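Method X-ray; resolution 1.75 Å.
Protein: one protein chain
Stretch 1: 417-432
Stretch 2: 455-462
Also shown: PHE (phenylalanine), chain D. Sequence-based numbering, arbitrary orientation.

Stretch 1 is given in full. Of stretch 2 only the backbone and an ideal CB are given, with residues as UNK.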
ATOM      1  N   PHE A 417       3.868  13.614   5.794  1.00 16.80           N
ATOM      2  CA  PHE A 417       4.261  12.654   6.813  1.00 16.48           C
ATOM      3  C   PHE A 417       5.083  11.520   6.218  1.00 17.36           C
ATOM      4  O   PHE A 417       6.188  11.213   6.691  1.00 14.78           O
ATOM      5  CB  PHE A 417       2.990  12.096   7.448  1.00 16.91           C
ATOM      6  CG  PHE A 417       3.226  11.228   8.639  1.00 17.78           C
ATOM      7  CD1 PHE A 417       3.448  11.788   9.880  1.00 18.25           C
ATOM      8  CD2 PHE A 417       3.175   9.850   8.528  1.00 17.75           C
ATOM      9  CE1 PHE A 417       3.640  10.992  10.985  1.00 17.89           C
ATOM     10  CE2 PHE A 417       3.366   9.052   9.626  1.00 18.84           C
ATOM     11  CZ  PHE A 417       3.599   9.622  10.860  1.00 17.33           C
ATOM     12  N   ILE A 418       4.540  10.902   5.172  1.00 16.97           N
ATOM     13  CA  ILE A 418       5.195   9.784   4.498  1.00 17.08           C
ATOM     14  C   ILE A 418       6.584  10.187   4.017  1.00 17.70           C
ATOM     15  O   ILE A 418       7.565   9.470   4.200  1.00 18.25           O
ATOM     16  CB  ILE A 418       4.360   9.298   3.290  1.00 16.15           C
ATOM     17  CG1 ILE A 418       3.017   8.731   3.755  1.00 16.96           C
ATOM     18  CG2 ILE A 418       5.144   8.268   2.478  1.00 16.89           C
ATOM     19  CD1 ILE A 418       3.152   7.638   4.734  1.00 20.96           C
ATOM     20  N   GLN A 419       6.648  11.357   3.406  1.00 16.88           N
ATOM     21  CA  GLN A 419       7.889  11.898   2.869  1.00 20.05           C
ATOM     22  C   GLN A 419       8.961  12.064   3.955  1.00 21.13           C
ATOM     23  O   GLN A 419      10.107  11.665   3.779  1.00 19.66           O
ATOM     24  CB  GLN A 419       7.584  13.231   2.166  1.00 22.82           C
ATOM     25  CG  GLN A 419       8.782  14.019   1.712  1.00 25.38           C
ATOM     26  CD  GLN A 419       9.411  13.452   0.460  1.00 34.51           C
ATOM     27  OE1 GLN A 419       9.315  12.251   0.182  1.00 38.12           O
ATOM     28  NE2 GLN A 419      10.064  14.317  -0.314  1.00 37.19           N
ATOM     29  N   ARG A 420       8.576  12.638   5.087  1.00 20.13           N
ATOM     30  CA  ARG A 420       9.523  12.899   6.161  1.00 19.11           C
ATOM     31  C   ARG A 420       9.926  11.623   6.913  1.00 18.36           C
ATOM     32  O   ARG A 420      11.012  11.548   7.499  1.00 20.66           O
ATOM     33  CB  ARG A 420       9.003  14.004   7.091  1.00 20.91           C
ATOM     34  CG  ARG A 420       8.967  15.396   6.408  1.00 25.12           C
ATOM     35  CD  ARG A 420       8.478  16.531   7.327  1.00 29.32           C
ATOM     36  NE  ARG A 420       8.322  17.803   6.612  1.00 28.52           N
ATOM     37  CZ  ARG A 420       7.881  18.937   7.162  1.00 29.78           C
ATOM     38  NH1 ARG A 420       7.548  18.985   8.442  1.00 30.42           N
ATOM     39  NH2 ARG A 420       7.774  20.033   6.430  1.00 29.21           N
ATOM     40  N   ILE A 421       9.071  10.607   6.866  1.00 17.52           N
ATOM     41  CA  ILE A 421       9.433   9.293   7.389  1.00 19.21           C
ATOM     42  C   ILE A 421      10.424   8.590   6.439  1.00 19.98           C
ATOM     43  O   ILE A 421      11.330   7.874   6.883  1.00 19.57           O
ATOM     44  CB  ILE A 421       8.182   8.405   7.655  1.00 16.26           C
ATOM     45  CG1 ILE A 421       7.309   8.994   8.774  1.00 19.31           C
ATOM     46  CG2 ILE A 421       8.598   7.023   8.058  1.00 15.68           C
ATOM     47  CD1 ILE A 421       7.930   8.898  10.173  1.00 17.85           C
ATOM     48  N   GLY A 422      10.249   8.804   5.137  1.00 19.20           N
ATOM     49  CA  GLY A 422      11.186   8.289   4.154  1.00 19.71           C
ATOM     50  C   GLY A 422      12.547   8.954   4.268  1.00 21.94           C
ATOM     51  O   GLY A 422      13.559   8.400   3.831  1.00 22.71           O
ATOM     52  N   GLU A 423      12.568  10.150   4.852  1.00 22.84           N
ATOM     53  CA  GLU A 423      13.803  10.893   5.096  1.00 21.22           C
ATOM     54  C   GLU A 423      14.326  10.610   6.489  1.00 20.57           C
ATOM     55  O   GLU A 423      15.216  11.301   6.979  1.00 23.17           O
ATOM     56  CB  GLU A 423      13.560  12.393   4.936  1.00 23.78           C
ATOM     57  CG  GLU A 423      13.197  12.817   3.525  1.00 23.66           C
ATOM     58  CD  GLU A 423      12.606  14.210   3.459  1.00 27.53           C
ATOM     59  OE1 GLU A 423      12.705  14.945   4.459  1.00 30.65           O
ATOM     60  OE2 GLU A 423      12.035  14.577   2.409  1.00 27.52           O
ATOM     61  N   HIS A 424      13.758   9.584   7.114  1.00 19.30           N
ATOM     62  CA  HIS A 424      14.078   9.177   8.480  1.00 20.86           C
ATOM     63  C   HIS A 424      14.324  10.320   9.490  1.00 22.67           C
ATOM     64  O   HIS A 424      15.276  10.281  10.275  1.00 21.90           O
ATOM     65  CB  HIS A 424      15.207   8.135   8.495  1.00 20.26           C
ATOM     66  CG  HIS A 424      16.544   8.675   8.093  1.00 21.64           C
ATOM     67  ND1 HIS A 424      16.951   8.753   6.780  1.00 24.10           N
ATOM     68  CD2 HIS A 424      17.573   9.141   8.838  1.00 21.83           C
ATOM     69  CE1 HIS A 424      18.171   9.261   6.730  1.00 25.86           C
ATOM     70  NE2 HIS A 424      18.569   9.507   7.964  1.00 27.48           N
ATOM     71  N   ARG A 425      13.441  11.319   9.485  1.00 20.54           N
ATOM     72  CA  ARG A 425      13.532  12.421  10.444  1.00 21.75           C
ATOM     73  C   ARG A 425      13.069  12.032  11.857  1.00 23.54           C
ATOM     74  O   ARG A 425      13.268  12.783  12.815  1.00 21.55           O
ATOM     75  CB  ARG A 425      12.754  13.651   9.945  1.00 21.84           C
ATOM     76  CG  ARG A 425      13.411  14.378   8.761  1.00 27.27           C
ATOM     77  CD  ARG A 425      13.097  15.883   8.754  1.00 33.35           C
ATOM     78  NE  ARG A 425      12.636  16.366   7.449  1.00 31.97           N
ATOM     79  CZ  ARG A 425      12.152  17.588   7.231  1.00 32.22           C
ATOM     80  NH1 ARG A 425      12.061  18.467   8.224  1.00 34.11           N
ATOM     81  NH2 ARG A 425      11.748  17.930   6.016  1.00 32.69           N
ATOM     82  N   HIS A 426      12.461  10.855  11.982  1.00 19.48           N
ATOM     83  CA  HIS A 426      11.818  10.437  13.223  1.00 18.04           C
ATOM     84  C   HIS A 426      12.720   9.640  14.128  1.00 17.47           C
ATOM     85  O   HIS A 426      13.708   9.072  13.677  1.00 19.69           O
ATOM     86  CB  HIS A 426      10.592   9.580  12.902  1.00 18.12           C
ATOM     87  CG  HIS A 426      10.912   8.325  12.149  1.00 17.37           C
ATOM     88  ND1 HIS A 426      11.341   8.336  10.837  1.00 18.36           N
ATOM     89  CD2 HIS A 426      10.860   7.024  12.516  1.00 17.11           C
ATOM     90  CE1 HIS A 426      11.539   7.096  10.433  1.00 19.46           C
ATOM     91  NE2 HIS A 426      11.254   6.279  11.431  1.00 17.77           N
ATOM     92  N   ASP A 427      12.362   9.590  15.410  1.00 18.88           N
ATOM     93  CA  ASP A 427      12.942   8.630  16.353  1.00 19.18           C
ATOM     94  C   ASP A 427      12.193   7.323  16.197  1.00 17.71           C
ATOM     95  O   ASP A 427      12.785   6.250  16.118  1.00 16.70           O
ATOM     96  CB  ASP A 427      12.734   9.067  17.809  1.00 19.33           C
ATOM     97  CG  ASP A 427      13.651  10.182  18.233  1.00 22.63           C
ATOM     98  OD1 ASP A 427      14.642  10.464  17.531  1.00 21.37           O
ATOM     99  OD2 ASP A 427      13.369  10.775  19.295  1.00 22.16           O
ATOM    100  N   SER A 428      10.870   7.440  16.194  1.00 18.22           N
ATOM    101  CA  SER A 428       9.973   6.299  16.065  1.00 17.83           C
ATOM    102  C   SER A 428       8.687   6.778  15.426  1.00 16.24           C
ATOM    103  O   SER A 428       8.377   7.968  15.454  1.00 15.94           O
ATOM    104  CB  SER A 428       9.680   5.666  17.425  1.00 17.90           C
ATOM    105  OG  SER A 428       8.753   6.439  18.163  1.00 18.78           O
ATOM    106  N   VAL A 429       7.941   5.844  14.847  1.00 16.67           N
ATOM    107  CA  VAL A 429       6.721   6.181  14.133  1.00 15.21           C
ATOM    108  C   VAL A 429       5.710   5.056  14.236  1.00 14.54           C
ATOM    109  O   VAL A 429       6.066   3.873  14.256  1.00 17.34           O
ATOM    110  CB  VAL A 429       6.994   6.451  12.641  1.00 15.88           C
ATOM    111  CG1 VAL A 429       7.713   5.267  12.025  1.00 17.81           C
ATOM    112  CG2 VAL A 429       5.695   6.743  11.896  1.00 15.67           C
ATOM    113  N   LEU A 430       4.445   5.454  14.293  1.00 16.08           N
ATOM    114  CA  LEU A 430       3.333   4.535  14.201  1.00 15.03           C
ATOM    115  C   LEU A 430       2.934   4.485  12.742  1.00 14.42           C
ATOM    116  O   LEU A 430       2.458   5.465  12.192  1.00 15.45           O
ATOM    117  CB  LEU A 430       2.156   5.035  15.036  1.00 16.28           C
ATOM    118  CG  LEU A 430       2.402   5.107  16.539  1.00 18.04           C
ATOM    119  CD1 LEU A 430       1.230   5.773  17.244  1.00 18.96           C
ATOM    120  CD2 LEU A 430       2.682   3.725  17.102  1.00 20.57           C
ATOM    121  N   LEU A 431       3.150   3.339  12.119  1.00 15.54           N
ATOM    122  CA  LEU A 431       2.804   3.155  10.724  1.00 14.70           C
ATOM    123  C   LEU A 431       2.330   1.719  10.525  1.00 16.82           C
ATOM    124  O   LEU A 431       1.859   1.080  11.452  1.00 16.24           O
ATOM    125  CB  LEU A 431       4.012   3.443   9.827  1.00 13.57           C
ATOM    126  CG  LEU A 431       3.826   4.601   8.845  1.00 18.80           C
ATOM    127  CD1 LEU A 431       5.146   5.096   8.273  1.00 16.74           C
ATOM    128  CD2 LEU A 431       2.855   4.224   7.742  1.00 15.70           C
ATOM    129  N   GLY A 432       2.460   1.212   9.310  1.00 14.75           N
ATOM    130  CA  GLY A 432       2.076  -0.156   9.042  1.00 15.30           C
ATOM    131  C   GLY A 432       2.022  -0.426   7.557  1.00 14.81           C
ATOM    132  O   GLY A 432       2.603   0.301   6.765  1.00 16.62           O
ATOM    133  N   UNK A 455      15.183   2.905  -0.794  1.00 23.81           N
ATOM    134  CA  UNK A 455      14.106   3.629  -1.469  1.00 21.00           C
ATOM    135  C   UNK A 455      13.361   4.586  -0.545  1.00 20.03           C
ATOM    136  O   UNK A 455      12.441   5.268  -0.964  1.00 22.86           O
ATOM    137  CB  UNK A 455      13.115   2.634  -2.076  1.00 21.00           C
ATOM    138  N   UNK A 456      13.766   4.641   0.712  1.00 19.01           N
ATOM    139  CA  UNK A 456      13.118   5.525   1.658  1.00 19.95           C
ATOM    140  C   UNK A 456      11.759   5.015   2.084  1.00 20.94           C
ATOM    141  O   UNK A 456      10.893   5.805   2.470  1.00 22.72           O
ATOM    142  CB  UNK A 456      12.981   6.926   1.058  1.00 19.95           C
ATOM    143  N   UNK A 457      11.574   3.696   2.039  1.00 18.53           N
ATOM    144  CA  UNK A 457      10.273   3.099   2.352  1.00 18.96           C
ATOM    145  C   UNK A 457      10.288   2.188   3.582  1.00 18.13           C
ATOM    146  O   UNK A 457       9.291   1.553   3.906  1.00 20.71           O
ATOM    147  CB  UNK A 457       9.778   2.301   1.144  1.00 18.96           C
ATOM    148  N   UNK A 458      11.427   2.131   4.263  1.00 17.25           N
ATOM    149  CA  UNK A 458      11.577   1.299   5.449  1.00 17.32           C
ATOM    150  C   UNK A 458      11.542   2.175   6.700  1.00 17.19           C
ATOM    151  O   UNK A 458      12.518   2.845   7.008  1.00 19.71           O
ATOM    152  CB  UNK A 458      12.878   0.496   5.387  1.00 17.32           C
ATOM    153  N   UNK A 459      10.415   2.183   7.424  1.00 17.04           N
ATOM    154  CA  UNK A 459      10.272   3.104   8.559  1.00 18.17           C
ATOM    155  C   UNK A 459      11.221   2.784   9.721  1.00 16.05           C
ATOM    156  O   UNK A 459      11.399   3.605  10.603  1.00 15.02           O
ATOM    157  CB  UNK A 459       8.828   3.075   9.063  1.00 18.17           C
ATOM    158  N   UNK A 460      11.831   1.603   9.710  1.00 16.42           N
ATOM    159  CA  UNK A 460      12.813   1.259  10.734  1.00 16.78           C
ATOM    160  C   UNK A 460      14.247   1.634  10.334  1.00 15.80           C
ATOM    161  O   UNK A 460      15.185   1.460  11.109  1.00 16.63           O
ATOM    162  CB  UNK A 460      12.738  -0.240  11.033  1.00 16.78           C
ATOM    163  N   UNK A 461      14.416   2.139   9.119  1.00 17.59           N
ATOM    164  CA  UNK A 461      15.731   2.544   8.658  1.00 19.50           C
ATOM    165  C   UNK A 461      16.717   1.428   8.956  1.00 18.25           C
ATOM    166  O   UNK A 461      17.776   1.654   9.532  1.00 19.52           O
ATOM    167  CB  UNK A 461      16.169   3.855   9.315  1.00 19.50           C
ATOM    168  N   UNK A 462      16.348   0.218   8.563  1.00 17.95           N
ATOM    169  CA  UNK A 462      17.027  -1.002   9.002  1.00 18.62           C
ATOM    170  C   UNK A 462      17.492  -1.836   7.815  1.00 21.11           C
ATOM    171  O   UNK A 462      16.690  -2.499   7.143  1.00 20.13           O
ATOM    172  CB  UNK A 462      16.103  -1.834   9.894  1.00 18.62           C
TER
HETATM  173  N   PHE D 602       0.739   2.015   2.094  1.00 18.48           N
HETATM  174  CA  PHE D 602       0.553   2.729   3.353  1.00 15.77           C
HETATM  175  C   PHE D 602      -0.894   3.137   3.502  1.00 17.59           C
HETATM  176  O   PHE D 602      -1.428   3.157   4.606  1.00 19.81           O
HETATM  177  CB  PHE D 602       1.414   3.987   3.380  1.00 14.98           C
HETATM  178  CG  PHE D 602       2.872   3.721   3.522  1.00 18.26           C
HETATM  179  CD1 PHE D 602       3.341   2.852   4.493  1.00 17.50           C
HETATM  180  CD2 PHE D 602       3.777   4.343   2.693  1.00 17.51           C
HETATM  181  CE1 PHE D 602       4.679   2.613   4.638  1.00 19.15           C
HETATM  182  CE2 PHE D 602       5.120   4.111   2.830  1.00 18.40           C
HETATM  183  CZ  PHE D 602       5.577   3.242   3.801  1.00 18.37           C
HETATM  184  OXT PHE D 602      -1.556   3.464   2.517  1.00 16.78           O

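Position 455 turns its CA-to-CB bond away from stretch 1, and an ideal CB there finds no atom of that stretch within 5.5 Å. Many side chains would do. The deposited residue is Ser455, in the m rotamer, its hydroxyl hydrogen-bonded elsewhere in the structure.

Position 456 is far more restricted. Its phi of 74° and psi of 27° favour glycine, and its CA lies 4.2 Å from the CA of Gly422, the closest pair of CA atoms between the stretches. An ideal CB would sit 3.2 Å from Gly422 O, which is tight. Glycine is the clear expectation, with asparagine a poorer second. The residue is Gly456, which ends a helix in a Schellman motif. The fit is mutual: Gly456 O lies 3.0 Å from Gly422 CA, where a CB on Gly422 would clash with that same oxygen.

At position 457 the CA-to-CB bond points away, but a long, flexible chain could turn back toward the carbonyls of the helix in stretch 1. Lysine, arginine or glutamine could do this, while a short side chain would simply stay clear. Lys457 does turn back, bringing its NZ to 3.7 Å from Ile418 CG2. Its ammonium donates to water 1 (NZ to O, 3.0 Å), which in turn donates to Ile418 O (3.2 Å) and Gly456 O (3.1 Å), so the charge meets the helix through solvent.

Position 458 points away and opens a type I turn, a place that suits asparagine, aspartate or serine, whose side-chain oxygens can accept a hydrogen bond from a backbone N-H. Asn458 does so: the backbone N of position 460 donates to Asn458 OD1 at 2.9 Å.

Position 459 has a phi of -67°, as proline requires, at the second place of the turn. Its ideal CB lies near Val429 CG1, Ile421 CG2 and Leu431 CD1, an apolar setting for a compact side chain; alanine or valine might also serve. Pro459 packs its CB 4.0 Å from Val429 CG1 and 4.2 Å from Ile421 CG2, and its CG 4.1 Å from Leu431 CD1. Its carbonyl accepts a hydrogen bond from the His426 ring edge, NE2 to O, 2.8 Å.

Position 460 points away and asks little; Ala460 is small.

Position 461 has positive phi and psi (48° and 50°), which suit glycine, asparagine or aspartate, and its CB points toward His424. Asn461 lays its amide over one face of that imidazole.

Position 462 is out of reach; stretch 1 sets no constraint there, so many side chains would do; it is Trp462.

Stretch 2, residues 455-462: SGKNPANW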
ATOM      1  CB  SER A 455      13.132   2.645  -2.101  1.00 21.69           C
ATOM      2  OG  SER A 455      13.819   1.798  -3.010  1.00 25.32           O
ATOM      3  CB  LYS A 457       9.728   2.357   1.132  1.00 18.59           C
ATOM      4  CG  LYS A 457       9.312   3.300  -0.007  1.00 20.58           C
ATOM      5  CD  LYS A 457       8.486   4.475   0.521  1.00 19.04           C
ATOM      6  CE  LYS A 457       7.701   5.157  -0.575  1.00 20.19           C
ATOM      7  NZ  LYS A 457       7.075   6.403  -0.065  1.00 23.91           N
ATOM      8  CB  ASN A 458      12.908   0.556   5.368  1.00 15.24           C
ATOM      9  CG  ASN A 458      13.150  -0.349   6.551  1.00 17.35           C
ATOM     10  OD1 ASN A 458      12.482  -0.254   7.572  1.00 17.88           O
ATOM     11  ND2 ASN A 458      14.122  -1.238   6.417  1.00 18.87           N
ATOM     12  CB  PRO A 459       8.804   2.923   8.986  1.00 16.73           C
ATOM     13  CG  PRO A 459       8.138   2.294   7.817  1.00 18.34           C
ATOM     14  CD  PRO A 459       9.174   1.437   7.162  1.00 18.98           C
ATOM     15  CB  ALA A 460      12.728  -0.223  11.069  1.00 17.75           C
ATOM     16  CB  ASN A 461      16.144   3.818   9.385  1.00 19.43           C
ATOM     17  CG  ASN A 461      17.257   4.568   8.676  1.00 20.05           C
ATOM     18  OD1 ASN A 461      17.589   4.284   7.516  1.00 18.57           O
ATOM     19  ND2 ASN A 461      17.830   5.549   9.369  1.00 20.22           N
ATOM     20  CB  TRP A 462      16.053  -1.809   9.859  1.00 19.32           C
ATOM     21  CG  TRP A 462      16.569  -3.003  10.607  1.00 17.76           C
ATOM     22  CD1 TRP A 462      17.404  -3.002  11.694  1.00 17.90           C
ATOM     23  CD2 TRP A 462      16.200  -4.379  10.384  1.00 20.32           C
ATOM     24  NE1 TRP A 462      17.600  -4.291  12.136  1.00 20.04           N
ATOM     25  CE2 TRP A 462      16.873  -5.151  11.356  1.00 18.61           C
ATOM     26  CE3 TRP A 462      15.375  -5.028   9.452  1.00 18.18           C
ATOM     27  CZ2 TRP A 462      16.741  -6.544  11.422  1.00 17.71           C
ATOM     28  CZ3 TRP A 462      15.250  -6.418   9.520  1.00 17.40           C
ATOM     29  CH2 TRP A 462      15.930  -7.154  10.499  1.00 18.10           C
TER
HETATM   30  O   HOH W   1       7.946   6.607   2.817  1.00 25.29           O
HETATM   31  O   HOH W   2       7.156   9.579  -0.030  1.00 27.90           O
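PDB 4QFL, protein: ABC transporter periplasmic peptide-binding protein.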